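Local structure of flagella basal body P-ring formation protein FlgA (Salmonella typhimurium, 3TEE) at residues K88-L96 with L110-S120; Q137-Q148 with A160-V170. The protein takes part in assembling the periplasmic P-ring of the flagellar basal body, probably as a chaperone or modulator for the ring. All blocks are in the same frame, centred on the assembly; numbering follows the deposited sequence.

Interaction 1: residues K88-L96 with L110-S120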
loop_
_atom_site.group_PDB
_atom_site.type_symbol
_atom_site.label_atom_id
_atom_site.label_comp_id
_atom_site.label_asym_id
_atom_site.label_seq_id
_atom_site.Cartn_x
_atom_site.Cartn_y
_atom_site.Cartn_z
ATOM N N LYS A 88 3.388 13.358 10.879
ATOM C CA LYS A 88 2.541 13.225 9.691
ATOM C C LYS A 88 3.387 13.489 8.451
ATOM O O LYS A 88 4.212 14.396 8.463
ATOM C CB LYS A 88 1.406 14.266 9.699
ATOM C CG LYS A 88 0.351 14.061 10.778
ATOM C CD LYS A 88 -0.668 15.192 10.753
ATOM C CE LYS A 88 -1.708 15.060 11.841
ATOM N NZ LYS A 88 -2.619 16.237 11.881
ATOM N N LEU A 89 3.170 12.714 7.395
ATOM C CA LEU A 89 3.797 12.913 6.092
ATOM C C LEU A 89 2.912 13.961 5.411
ATOM O O LEU A 89 1.686 13.786 5.358
ATOM C CB LEU A 89 3.823 11.598 5.290
ATOM C CG LEU A 89 5.059 10.697 5.460
ATOM C CD1 LEU A 89 5.165 10.093 6.889
ATOM C CD2 LEU A 89 5.088 9.607 4.403
ATOM N N THR A 90 3.509 15.087 4.983
ATOM C CA THR A 90 2.781 16.217 4.383
ATOM C C THR A 90 3.444 16.657 3.063
ATOM O O THR A 90 4.552 16.203 2.776
ATOM C CB THR A 90 2.772 17.426 5.374
ATOM O OG1 THR A 90 4.096 17.932 5.496
ATOM C CG2 THR A 90 2.199 17.095 6.774
ATOM N N PRO A 91 2.856 17.608 2.288
ATOM C CA PRO A 91 3.554 18.103 1.087
ATOM C C PRO A 91 4.796 18.949 1.444
ATOM O O PRO A 91 5.592 19.270 0.578
ATOM C CB PRO A 91 2.469 18.933 0.363
ATOM C CG PRO A 91 1.169 18.550 1.020
ATOM C CD PRO A 91 1.547 18.279 2.438
ATOM N N ALA A 92 4.989 19.251 2.724
ATOM C CA ALA A 92 6.155 19.996 3.192
ATOM C C ALA A 92 7.326 19.058 3.521
ATOM O O ALA A 92 8.469 19.503 3.543
ATOM C CB ALA A 92 5.790 20.812 4.430
ATOM N N ASN A 93 7.061 17.773 3.782
ATOM C CA ASN A 93 8.155 16.883 4.197
ATOM C C ASN A 93 8.398 15.623 3.352
ATOM O O ASN A 93 9.288 14.850 3.674
ATOM C CB ASN A 93 8.050 16.581 5.699
ATOM C CG ASN A 93 6.823 15.786 6.076
ATOM O OD1 ASN A 93 6.208 15.128 5.239
ATOM N ND2 ASN A 93 6.497 15.749 7.358
ATOM N N VAL A 94 7.570 15.385 2.311
ATOM C CA VAL A 94 7.762 14.253 1.381
ATOM C C VAL A 94 7.491 14.770 -0.005
ATOM O O VAL A 94 6.542 15.543 -0.185
ATOM C CB VAL A 94 6.920 12.969 1.657
ATOM C CG1 VAL A 94 7.308 12.301 2.968
ATOM C CG2 VAL A 94 5.412 13.245 1.585
ATOM N N THR A 95 8.306 14.351 -0.987
ATOM C CA THR A 95 8.154 14.799 -2.372
ATOM C C THR A 95 8.492 13.694 -3.368
ATOM O O THR A 95 9.043 12.665 -3.011
ATOM C CB THR A 95 9.109 15.982 -2.659
ATOM O OG1 THR A 95 10.468 15.554 -2.521
ATOM C CG2 THR A 95 8.858 17.144 -1.766
ATOM N N LEU A 96 8.287 13.994 -4.632
ATOM C CA LEU A 96 8.618 13.093 -5.729
ATOM C C LEU A 96 10.002 13.433 -6.206
ATOM O O LEU A 96 10.312 14.596 -6.451
ATOM C CB LEU A 96 7.612 13.259 -6.878
ATOM C CG LEU A 96 6.216 12.683 -6.713
ATOM C CD1 LEU A 96 5.431 12.939 -7.976
ATOM C CD2 LEU A 96 6.232 11.145 -6.503
ATOM N N LEU A 110 5.651 4.733 -4.757
ATOM C CA LEU A 110 5.891 5.375 -6.050
ATOM C C LEU A 110 4.871 6.459 -6.347
ATOM O O LEU A 110 5.178 7.455 -7.015
ATOM C CB LEU A 110 5.911 4.335 -7.187
ATOM C CG LEU A 110 6.901 3.178 -7.053
ATOM C CD1 LEU A 110 6.760 2.219 -8.213
ATOM C CD2 LEU A 110 8.350 3.675 -6.905
ATOM N N ASP A 111 3.670 6.272 -5.821
ATOM C CA ASP A 111 2.538 7.154 -6.034
ATOM C C ASP A 111 2.314 7.990 -4.798
ATOM O O ASP A 111 2.027 7.447 -3.737
ATOM C CB ASP A 111 1.308 6.298 -6.377
ATOM C CG ASP A 111 -0.025 7.012 -6.437
ATOM O OD1 ASP A 111 -1.060 6.335 -6.262
ATOM O OD2 ASP A 111 -0.038 8.244 -6.687
ATOM N N ILE A 112 2.421 9.310 -4.945
ATOM C CA ILE A 112 2.245 10.292 -3.880
ATOM C C ILE A 112 0.873 10.170 -3.171
ATOM O O ILE A 112 0.754 10.529 -2.006
ATOM C CB ILE A 112 2.517 11.711 -4.454
ATOM C CG1 ILE A 112 2.843 12.752 -3.373
ATOM C CG2 ILE A 112 1.400 12.171 -5.410
ATOM C CD1 ILE A 112 4.255 12.626 -2.740
ATOM N N ARG A 113 -0.140 9.619 -3.861
ATOM C CA ARG A 113 -1.483 9.429 -3.286
ATOM C C ARG A 113 -1.479 8.388 -2.165
ATOM O O ARG A 113 -2.248 8.537 -1.215
ATOM C CB ARG A 113 -2.514 9.081 -4.377
ATOM C CG ARG A 113 -2.716 10.213 -5.389
ATOM C CD ARG A 113 -3.732 9.866 -6.460
ATOM N NE ARG A 113 -3.156 9.060 -7.540
ATOM C CZ ARG A 113 -3.339 7.750 -7.686
ATOM N NH1 ARG A 113 -4.059 7.069 -6.801
ATOM N NH2 ARG A 113 -2.779 7.105 -8.702
ATOM N N GLN A 114 -0.574 7.380 -2.235
ATOM C CA GLN A 114 -0.424 6.332 -1.207
ATOM C C GLN A 114 0.007 6.893 0.167
ATOM O O GLN A 114 -0.141 6.192 1.165
ATOM C CB GLN A 114 0.609 5.258 -1.630
ATOM C CG GLN A 114 0.400 4.558 -2.984
ATOM C CD GLN A 114 1.488 3.523 -3.219
ATOM O OE1 GLN A 114 1.619 2.562 -2.445
ATOM N NE2 GLN A 114 2.321 3.698 -4.278
ATOM N N ILE A 115 0.602 8.108 0.214
ATOM C CA ILE A 115 1.081 8.720 1.462
ATOM C C ILE A 115 0.092 9.706 2.114
ATOM O O ILE A 115 0.433 10.378 3.088
ATOM C CB ILE A 115 2.583 9.179 1.452
ATOM C CG1 ILE A 115 2.899 10.266 0.401
ATOM C CG2 ILE A 115 3.517 7.988 1.286
ATOM C CD1 ILE A 115 2.376 11.718 0.700
ATOM N N GLN A 116 -1.136 9.786 1.573
ATOM C CA GLN A 116 -2.203 10.618 2.132
ATOM C C GLN A 116 -2.588 10.037 3.498
ATOM O O GLN A 116 -2.753 8.826 3.625
ATOM C CB GLN A 116 -3.417 10.658 1.188
ATOM C CG GLN A 116 -3.208 11.559 -0.034
ATOM C CD GLN A 116 -4.438 11.640 -0.909
ATOM O OE1 GLN A 116 -5.579 11.715 -0.431
ATOM N NE2 GLN A 116 -4.229 11.665 -2.216
ATOM N N ASP A 117 -2.618 10.878 4.531
ATOM C CA ASP A 117 -2.886 10.468 5.922
ATOM C C ASP A 117 -1.887 9.432 6.509
ATOM O O ASP A 117 -2.227 8.714 7.452
ATOM C CB ASP A 117 -4.364 10.067 6.149
ATOM C CG ASP A 117 -5.255 11.254 6.421
ATOM O OD1 ASP A 117 -5.218 11.776 7.556
ATOM O OD2 ASP A 117 -5.967 11.687 5.486
ATOM N N ALA A 118 -0.660 9.363 5.954
ATOM C CA ALA A 118 0.375 8.460 6.455
ATOM C C ALA A 118 1.135 9.141 7.581
ATOM O O ALA A 118 1.199 10.368 7.646
ATOM C CB ALA A 118 1.317 8.060 5.340
ATOM N N VAL A 119 1.649 8.339 8.518
ATOM C CA VAL A 119 2.394 8.807 9.676
ATOM C C VAL A 119 3.679 7.982 9.739
ATOM O O VAL A 119 3.653 6.781 9.454
ATOM C CB VAL A 119 1.518 8.679 10.964
ATOM C CG1 VAL A 119 2.340 8.869 12.224
ATOM C CG2 VAL A 119 0.348 9.674 10.944
ATOM N N SER A 120 4.803 8.623 10.097
ATOM C CA SER A 120 6.076 7.920 10.149
ATOM C C SER A 120 6.212 7.043 11.386
ATOM O O SER A 120 5.868 7.460 12.492
ATOM C CB SER A 120 7.236 8.912 10.104
ATOM O OG SER A 120 8.436 8.192 9.900
#

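Interaction 2: residues Q137-Q148 with A160-V170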
loop_
_atom_site.group_PDB
_atom_site.type_symbol
_atom_site.label_atom_id
_atom_site.label_comp_id
_atom_site.label_asym_id
_atom_site.label_seq_id
_atom_site.Cartn_x
_atom_site.Cartn_y
_atom_site.Cartn_z
ATOM N N GLN A 137 -1.040 4.224 8.700
ATOM C CA GLN A 137 -2.123 5.186 8.509
ATOM C C GLN A 137 -2.279 5.967 9.793
ATOM O O GLN A 137 -1.926 5.458 10.860
ATOM C CB GLN A 137 -3.447 4.494 8.108
ATOM C CG GLN A 137 -3.617 4.358 6.590
ATOM C CD GLN A 137 -3.548 5.681 5.854
ATOM O OE1 GLN A 137 -4.440 6.532 5.950
ATOM N NE2 GLN A 137 -2.471 5.886 5.108
ATOM N N ALA A 138 -2.765 7.214 9.700
ATOM C CA ALA A 138 -2.978 8.059 10.871
ATOM C C ALA A 138 -4.049 7.445 11.792
ATOM O O ALA A 138 -4.872 6.645 11.336
ATOM C CB ALA A 138 -3.417 9.449 10.436
ATOM N N TRP A 139 -4.027 7.805 13.076
ATOM C CA TRP A 139 -5.045 7.304 13.998
ATOM C C TRP A 139 -6.281 8.186 13.886
ATOM O O TRP A 139 -6.204 9.381 14.181
ATOM C CB TRP A 139 -4.542 7.298 15.446
ATOM C CG TRP A 139 -3.294 6.503 15.723
ATOM C CD1 TRP A 139 -2.264 6.875 16.535
ATOM C CD2 TRP A 139 -3.001 5.164 15.289
ATOM N NE1 TRP A 139 -1.351 5.854 16.639
ATOM C CE2 TRP A 139 -1.771 4.797 15.873
ATOM C CE3 TRP A 139 -3.677 4.225 14.491
ATOM C CZ2 TRP A 139 -1.199 3.532 15.683
ATOM C CZ3 TRP A 139 -3.096 2.979 14.277
ATOM C CH2 TRP A 139 -1.858 2.653 14.850
ATOM N N ARG A 140 -7.410 7.622 13.435
ATOM C CA ARG A 140 -8.670 8.374 13.377
ATOM C C ARG A 140 -9.198 8.476 14.814
ATOM O O ARG A 140 -9.743 9.505 15.217
ATOM C CB ARG A 140 -9.695 7.678 12.450
ATOM C CG ARG A 140 -11.027 8.427 12.264
ATOM C CD ARG A 140 -10.873 9.782 11.590
ATOM N NE ARG A 140 -12.046 10.648 11.755
ATOM C CZ ARG A 140 -12.232 11.488 12.770
ATOM N NH1 ARG A 140 -11.343 11.562 13.751
ATOM N NH2 ARG A 140 -13.314 12.249 12.816
ATOM N N VAL A 141 -8.957 7.417 15.597
ATOM C CA VAL A 141 -9.344 7.337 16.993
ATOM C C VAL A 141 -8.069 7.138 17.816
ATOM O O VAL A 141 -7.253 6.277 17.486
ATOM C CB VAL A 141 -10.401 6.203 17.171
ATOM C CG1 VAL A 141 -10.451 5.683 18.590
ATOM C CG2 VAL A 141 -11.780 6.661 16.708
ATOM N N LYS A 142 -7.886 7.953 18.855
ATOM C CA LYS A 142 -6.721 7.850 19.740
ATOM C C LYS A 142 -7.123 7.383 21.131
ATOM O O LYS A 142 -8.210 7.716 21.578
ATOM C CB LYS A 142 -5.961 9.189 19.823
ATOM C CG LYS A 142 -5.374 9.634 18.473
ATOM C CD LYS A 142 -4.827 11.050 18.538
ATOM C CE LYS A 142 -4.314 11.502 17.189
ATOM N NZ LYS A 142 -3.975 12.949 17.180
ATOM N N ALA A 143 -6.248 6.619 21.818
ATOM C CA ALA A 143 -6.490 6.134 23.173
ATOM C C ALA A 143 -6.809 7.315 24.117
ATOM O O ALA A 143 -6.114 8.334 24.083
ATOM C CB ALA A 143 -5.280 5.361 23.668
ATOM N N GLY A 144 -7.905 7.197 24.867
ATOM C CA GLY A 144 -8.356 8.215 25.813
ATOM C C GLY A 144 -9.379 9.192 25.260
ATOM O O GLY A 144 -9.998 9.941 26.020
ATOM N N GLN A 145 -9.589 9.166 23.945
ATOM C CA GLN A 145 -10.524 10.036 23.237
ATOM C C GLN A 145 -11.970 9.622 23.471
ATOM O O GLN A 145 -12.270 8.428 23.473
ATOM C CB GLN A 145 -10.231 9.952 21.736
ATOM C CG GLN A 145 -10.713 11.105 20.888
ATOM C CD GLN A 145 -9.973 11.062 19.572
ATOM O OE1 GLN A 145 -10.330 10.316 18.654
ATOM N NE2 GLN A 145 -8.886 11.815 19.477
ATOM N N ARG A 146 -12.869 10.619 23.596
ATOM C CA ARG A 146 -14.307 10.413 23.713
ATOM C C ARG A 146 -14.768 10.015 22.318
ATOM O O ARG A 146 -14.414 10.679 21.339
ATOM C CB ARG A 146 -15.006 11.700 24.185
ATOM C CG ARG A 146 -16.522 11.571 24.338
ATOM C CD ARG A 146 -17.141 12.801 24.973
ATOM N NE ARG A 146 -18.585 12.874 24.734
ATOM C CZ ARG A 146 -19.146 13.555 23.739
ATOM N NH1 ARG A 146 -18.394 14.228 22.876
ATOM N NH2 ARG A 146 -20.465 13.569 23.598
ATOM N N VAL A 147 -15.478 8.888 22.206
ATOM C CA VAL A 147 -15.936 8.383 20.903
ATOM C C VAL A 147 -17.413 8.033 20.972
ATOM O O VAL A 147 -17.963 7.894 22.066
ATOM C CB VAL A 147 -15.114 7.164 20.405
ATOM C CG1 VAL A 147 -13.672 7.547 20.075
ATOM C CG2 VAL A 147 -15.162 6.010 21.406
ATOM N N GLN A 148 -18.028 7.838 19.806
ATOM C CA GLN A 148 -19.424 7.459 19.690
ATOM C C GLN A 148 -19.489 6.033 19.170
ATOM O O GLN A 148 -18.850 5.698 18.170
ATOM C CB GLN A 148 -20.191 8.418 18.744
ATOM C CG GLN A 148 -20.577 9.753 19.383
ATOM C CD GLN A 148 -21.818 9.678 20.244
ATOM O OE1 GLN A 148 -21.797 10.038 21.423
ATOM N NE2 GLN A 148 -22.939 9.246 19.671
ATOM N N ALA A 160 -24.147 5.269 21.762
ATOM C CA ALA A 160 -23.610 5.455 23.104
ATOM C C ALA A 160 -22.217 6.064 23.095
ATOM O O ALA A 160 -21.475 5.904 22.125
ATOM C CB ALA A 160 -23.622 4.140 23.860
ATOM N N GLU A 161 -21.894 6.819 24.146
ATOM C CA GLU A 161 -20.602 7.493 24.271
ATOM C C GLU A 161 -19.700 6.621 25.114
ATOM O O GLU A 161 -20.158 5.941 26.035
ATOM C CB GLU A 161 -20.721 8.875 24.956
ATOM C CG GLU A 161 -22.038 9.624 24.793
ATOM C CD GLU A 161 -22.126 10.927 25.568
ATOM O OE1 GLU A 161 -22.375 11.977 24.931
ATOM O OE2 GLU A 161 -21.949 10.901 26.809
ATOM N N GLY A 162 -18.424 6.655 24.791
ATOM C CA GLY A 162 -17.407 5.919 25.515
ATOM C C GLY A 162 -16.033 6.499 25.282
ATOM O O GLY A 162 -15.890 7.502 24.582
ATOM N N GLN A 163 -15.021 5.879 25.875
ATOM C CA GLN A 163 -13.637 6.326 25.743
ATOM C C GLN A 163 -12.842 5.276 24.992
ATOM O O GLN A 163 -12.844 4.110 25.385
ATOM C CB GLN A 163 -13.054 6.571 27.140
ATOM C CG GLN A 163 -11.820 7.448 27.182
ATOM C CD GLN A 163 -11.344 7.672 28.600
ATOM O OE1 GLN A 163 -11.698 6.937 29.530
ATOM N NE2 GLN A 163 -10.511 8.683 28.798
ATOM N N ALA A 164 -12.191 5.673 23.883
ATOM C CA ALA A 164 -11.366 4.752 23.111
ATOM C C ALA A 164 -10.237 4.257 24.001
ATOM O O ALA A 164 -9.601 5.048 24.709
ATOM C CB ALA A 164 -10.794 5.446 21.896
ATOM N N MET A 165 -10.042 2.951 24.023
ATOM C CA MET A 165 -8.986 2.373 24.848
ATOM C C MET A 165 -7.677 2.174 24.068
ATOM O O MET A 165 -6.627 2.001 24.678
ATOM C CB MET A 165 -9.470 1.060 25.441
ATOM C CG MET A 165 -10.585 1.268 26.439
ATOM S SD MET A 165 -11.005 -0.297 27.155
ATOM C CE MET A 165 -9.673 -0.478 28.338
ATOM N N ASN A 166 -7.742 2.209 22.732
ATOM C CA ASN A 166 -6.570 2.008 21.886
ATOM C C ASN A 166 -6.590 2.956 20.681
ATOM O O ASN A 166 -7.630 3.540 20.351
ATOM C CB ASN A 166 -6.493 0.527 21.433
ATOM C CG ASN A 166 -7.634 0.097 20.525
ATOM O OD1 ASN A 166 -8.796 0.061 20.919
ATOM N ND2 ASN A 166 -7.341 -0.220 19.281
ATOM N N ASN A 167 -5.431 3.097 20.019
ATOM C CA ASN A 167 -5.294 3.912 18.816
ATOM C C ASN A 167 -5.769 3.083 17.664
ATOM O O ASN A 167 -5.519 1.875 17.630
ATOM C CB ASN A 167 -3.829 4.309 18.597
ATOM C CG ASN A 167 -3.282 5.182 19.689
ATOM O OD1 ASN A 167 -3.891 6.185 20.071
ATOM N ND2 ASN A 167 -2.116 4.818 20.213
ATOM N N ALA A 168 -6.511 3.701 16.738
ATOM C CA ALA A 168 -7.026 2.958 15.601
ATOM C C ALA A 168 -7.266 3.851 14.423
ATOM O O ALA A 168 -7.796 4.952 14.571
ATOM C CB ALA A 168 -8.314 2.217 15.975
ATOM N N ALA A 169 -6.887 3.359 13.244
ATOM C CA ALA A 169 -7.107 4.028 11.963
ATOM C C ALA A 169 -8.516 3.653 11.489
ATOM O O ALA A 169 -9.142 2.764 12.082
ATOM C CB ALA A 169 -6.074 3.540 10.943
ATOM N N VAL A 170 -9.011 4.319 10.418
ATOM C CA VAL A 170 -10.294 4.021 9.764
ATOM C C VAL A 170 -10.225 2.544 9.333
ATOM O O VAL A 170 -9.154 2.077 8.924
ATOM C CB VAL A 170 -10.571 4.979 8.567
ATOM C CG1 VAL A 170 -11.829 4.578 7.788
ATOM C CG2 VAL A 170 -10.674 6.434 9.031
HETATM O O HOH W 1 -7.409 7.249 9.649
#

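Interaction 1: residues K88-L96 with L110-S120
A single hydrogen bond, from Leu89 N to Ala118 O, joins the two segments, and it is almost perfectly straight, with an angle of 178° at the hydrogen and a length of 3.1 Å. It lies beside an isolated backbone bridge between Lys88 and Val119; beyond it, the segments meet through branched aliphatic side chains. Leu89, the most deeply covered residue, divides its two methyls between the ends of the turn from Ile115 to Ala118 and the strand that follows. CD1 rests 3.5 Å from Ser120 N, while CD2 settles 3.8 Å from Ile115 CG2, the two side chains crossing at about a right angle. Further on, Val94 and Ile115 meet tip to tip, CG2 of the valine 3.5 Å from CD1 of the isoleucine. Ile115 can reach there because its CG1 sits between the backbone N and the carbonyl carbon (chi1 62°), sending the ethyl arm toward Val94 and leaving CG2 for Leu89. The outer end is looser: Leu96 CD2 lies 4.3 Å from Ile112 CB.

Polar groups brace each segment from within. The Asn93 amide grips its own loop twice, ND2 donating to Lys88 O (2.9 Å) and OD1 accepting from Thr90 N (2.7 Å), which fixes the rotation of the amide and holds the turn before strand 94-100. Asp111 OD2 accepts from Arg113 N, an Asx turn that starts the 3-10 segment. Around the contact, Ile135 covers Leu89 and Ala118, and Val77 covers Val94 and Ile112. Both segments belong to the part of the chain related to the SAF domains of the FlgA and CpaB family; here the isolated bridge and the aliphatic contacts tie strand 94-100 and its lead-in to the small sheet of 118-120 and 135-137, probably as part of that domain.

Interaction 2: residues Q137-Q148 with A160-V170
Asn167 lays its side chain over one face of the Trp139 indole, CB standing 3.4 Å from the centroid of the five-membered ring and only 6° off its normal, a CH-pi contact. With CG turned away from the carbonyl carbon (chi1 -64°), the amide continues nearly flat against the ring system, the two planes 13° apart. From there Asn167 OD1 reaches Ala143 N, which donates to it over 3.0 Å from above the carbonyl plane. Arg136 makes a cation-pi contact with the indole.

Nearby, Arg140 and Val141 both face Ala168 in a classic beta bulge: Val141 N gives Ala168 O a straight bond, Arg140 N only a weak one. The chain then rounds a type II turn from Lys142 to Gln145 and enters the beta hairpin of strands 146-152 and 157-164, part of a five-stranded sheet that closes on itself, strand 146-152 also pairing with strand 194-197. Ala164 marks the junction. Ala164 N donates to Gln145 O (2.8 Å) and Ala164 O accepts from Gly144 N (2.7 Å), while Ala164 CB is pressed to 3.3 Å from Val141 CG1, tighter than usual, with Val147 CG1 at 4.0 Å. Val147 in turn packs on Val176 and Ile194, on the inner side.

On the other face, with Arg146, Gln148 and Gln163, Glu161 reaches out along an extended chain. Glu161 OE1 meets Arg146 NH2 at 2.8 Å in a salt bridge; the nitrogen approaches from above the carboxylate plane, and the guanidinium and carboxylate planes stand nearly perpendicular. Gln148 lies alongside Glu161, its OE1 against Glu161 CG at 3.4 Å.

Interaction 1 closes before interaction 2 opens, their centres about 23 Å apart, yet they meet where the turn before strand 118-120 touches the start of 137-148: Asp117 O and Ala138 N are 2.8 Å apart, probably a hydrogen bond, and Val119 packs on Ala138. Interaction 1 is nearer the chain centre and relies on aliphatic branches. Interaction 2, further out, covers about twice the area through a ladder of backbone bonds, with an aromatic face, a salt bridge and amides on its more exposed sides. The first joins strand 94-100, from a five-stranded antiparallel sheet, to the two-stranded sheet of 118-120 and 135-137; the second builds the first hairpin of a closed five-stranded sheet.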